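Transcriptional regulator of the TetR/AcrR family (Thermobifida fusca YX, PDB 3DCF) probably binds regulatory DNA through a helix-turn-helix motif and acts as a transcriptional repressor, working as a two-subunit assembly. Local coordinates at residues A[157-162]-A[169-174]. Numbering follows the deposited sequence.
Sequences RLYAEG and LDVDPT
Y159 reaches from helix 138-164 to the loop ahead of helix 173-185, and its hydroxyl gives a hydrogen bond to the backbone carbonyl of L169, OH to O 2.7 Å. The hydroxyl approaches at a C=O...donor angle of 131°, tilted 18° from the carbonyl plane, and the same oxygen also accepts from V171 N; the second bond belongs to the inverse gamma turn centred on D170. With CG anti to the backbone N (chi1 -164°), the ring of Y159 extends from its helix towards this turn. V171 meets the same phenol at an oblique angle: its CG2 lies 3.8 Å from Y159 CE1 and also touches the hydroxyl, while the carbonyl oxygen of V171 sits at the ring edge, near the ring plane, 3.6 Å from Y159 CE1. Nearer the root of the ring, Y159 CD1 is 4.0 Å from P173 CA, where the two backbones come closest. One residue on, A160 CB meets P173 CG at 4.2 Å, setting the pyrrolidine ring beside the helix. A phenylalanine in place of Y159 would probably leave the L169 carbonyl without its cross-loop donor and the turn less firmly tied to the helix. D172, at the N-cap of helix 173-185, accepts at OD1 from V175 N and, weakly, from T174 N, and its OD2 forms a salt bridge with R196 of the second subunit, where L209 also packs on Y159. A tyrosine of helix 138-164 is thus bonded to the inverse gamma turn in the connection to the N-capped helix 173-185, within the helical TetR-type C-terminal domain and beside the second subunit.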
loop_
_atom_site.group_PDB
_atom_site.type_symbol
_atom_site.label_atom_id
_atom_site.label_comp_id
_atom_site.label_asym_id
_atom_site.label_seq_id
_atom_site.Cartn_x
_atom_site.Cartn_y
_atom_site.Cartn_z
ATOM N N ARG A 157 13.687 -2.774 -16.315
ATOM C CA ARG A 157 14.531 -2.686 -17.526
ATOM C C ARG A 157 14.302 -1.373 -18.286
ATOM O O ARG A 157 15.260 -0.735 -18.734
ATOM C CB ARG A 157 14.286 -3.875 -18.466
ATOM C CG ARG A 157 14.705 -5.229 -17.882
ATOM C CD ARG A 157 14.604 -6.366 -18.920
ATOM N NE ARG A 157 13.226 -6.637 -19.361
ATOM C CZ ARG A 157 12.365 -7.500 -18.801
ATOM N NH1 ARG A 157 12.684 -8.236 -17.726
ATOM N NH2 ARG A 157 11.144 -7.625 -19.329
ATOM N N LEU A 158 13.032 -0.967 -18.353
ATOM C CA LEU A 158 12.593 0.247 -19.050
ATOM C C LEU A 158 13.071 1.536 -18.329
ATOM O O LEU A 158 13.366 2.538 -18.997
ATOM C CB LEU A 158 11.054 0.222 -19.225
ATOM C CG LEU A 158 10.424 0.745 -20.498
ATOM C CD1 LEU A 158 10.933 -0.083 -21.682
ATOM C CD2 LEU A 158 8.892 0.644 -20.398
ATOM N N TYR A 159 13.137 1.517 -16.987
ATOM C CA TYR A 159 13.629 2.672 -16.205
ATOM C C TYR A 159 15.166 2.827 -16.361
ATOM O O TYR A 159 15.660 3.960 -16.409
ATOM C CB TYR A 159 13.203 2.609 -14.722
ATOM C CG TYR A 159 13.355 3.940 -14.008
ATOM C CD1 TYR A 159 14.578 4.321 -13.426
ATOM C CD2 TYR A 159 12.287 4.833 -13.918
ATOM C CE1 TYR A 159 14.730 5.563 -12.775
ATOM C CE2 TYR A 159 12.428 6.083 -13.264
ATOM C CZ TYR A 159 13.656 6.440 -12.698
ATOM O OH TYR A 159 13.812 7.659 -12.056
ATOM N N ALA A 160 15.892 1.703 -16.441
ATOM C CA ALA A 160 17.357 1.682 -16.673
ATOM C C ALA A 160 17.772 2.268 -18.031
ATOM O O ALA A 160 18.791 2.966 -18.109
ATOM C CB ALA A 160 17.905 0.273 -16.550
ATOM N N GLU A 161 17.007 1.956 -19.088
ATOM C CA GLU A 161 17.251 2.495 -20.444
ATOM C C GLU A 161 17.065 4.019 -20.506
ATOM O O GLU A 161 17.893 4.719 -21.090
ATOM C CB GLU A 161 16.318 1.861 -21.472
ATOM C CG GLU A 161 16.508 0.381 -21.748
ATOM C CD GLU A 161 15.391 -0.167 -22.637
ATOM O OE1 GLU A 161 14.978 0.538 -23.593
ATOM O OE2 GLU A 161 14.918 -1.299 -22.376
ATOM N N GLY A 162 15.963 4.504 -19.927
ATOM C CA GLY A 162 15.641 5.942 -19.839
ATOM C C GLY A 162 16.621 6.779 -19.005
ATOM O O GLY A 162 16.808 7.969 -19.278
ATOM N N LEU A 169 15.226 10.515 -14.165
ATOM C CA LEU A 169 15.952 10.840 -12.910
ATOM C C LEU A 169 16.851 9.680 -12.506
ATOM O O LEU A 169 16.387 8.534 -12.438
ATOM C CB LEU A 169 14.991 11.140 -11.742
ATOM C CG LEU A 169 15.634 11.622 -10.419
ATOM C CD1 LEU A 169 16.208 13.024 -10.576
ATOM C CD2 LEU A 169 14.649 11.588 -9.273
ATOM N N ASP A 170 18.115 9.992 -12.221
ATOM C CA ASP A 170 19.119 8.980 -11.894
ATOM C C ASP A 170 18.948 8.481 -10.439
ATOM O O ASP A 170 19.585 8.977 -9.512
ATOM C CB ASP A 170 20.552 9.505 -12.202
ATOM C CG ASP A 170 21.615 8.382 -12.356
ATOM O OD1 ASP A 170 21.494 7.263 -11.793
ATOM O OD2 ASP A 170 22.614 8.643 -13.066
ATOM N N VAL A 171 18.043 7.512 -10.284
ATOM C CA VAL A 171 17.805 6.764 -9.028
ATOM C C VAL A 171 17.787 5.279 -9.408
ATOM O O VAL A 171 17.568 4.945 -10.571
ATOM C CB VAL A 171 16.462 7.154 -8.315
ATOM C CG1 VAL A 171 16.459 8.645 -7.937
ATOM C CG2 VAL A 171 15.231 6.807 -9.176
ATOM N N ASP A 172 18.019 4.403 -8.434
ATOM C CA ASP A 172 18.015 2.954 -8.653
ATOM C C ASP A 172 16.679 2.515 -9.299
ATOM O O ASP A 172 15.629 2.898 -8.791
ATOM C CB ASP A 172 18.243 2.229 -7.313
ATOM C CG ASP A 172 18.189 0.715 -7.438
ATOM O OD1 ASP A 172 17.078 0.157 -7.339
ATOM O OD2 ASP A 172 19.261 0.091 -7.607
ATOM N N PRO A 173 16.711 1.757 -10.424
ATOM C CA PRO A 173 15.481 1.260 -11.096
ATOM C C PRO A 173 14.462 0.529 -10.209
ATOM O O PRO A 173 13.250 0.734 -10.377
ATOM C CB PRO A 173 16.023 0.283 -12.150
ATOM C CG PRO A 173 17.362 0.753 -12.453
ATOM C CD PRO A 173 17.913 1.330 -11.168
ATOM N N THR A 174 14.958 -0.303 -9.286
ATOM C CA THR A 174 14.094 -1.056 -8.368
ATOM C C THR A 174 13.315 -0.130 -7.433
ATOM O O THR A 174 12.131 -0.358 -7.211
ATOM C CB THR A 174 14.880 -2.098 -7.531
ATOM O OG1 THR A 174 15.768 -2.817 -8.391
ATOM C CG2 THR A 174 13.927 -3.074 -6.840
#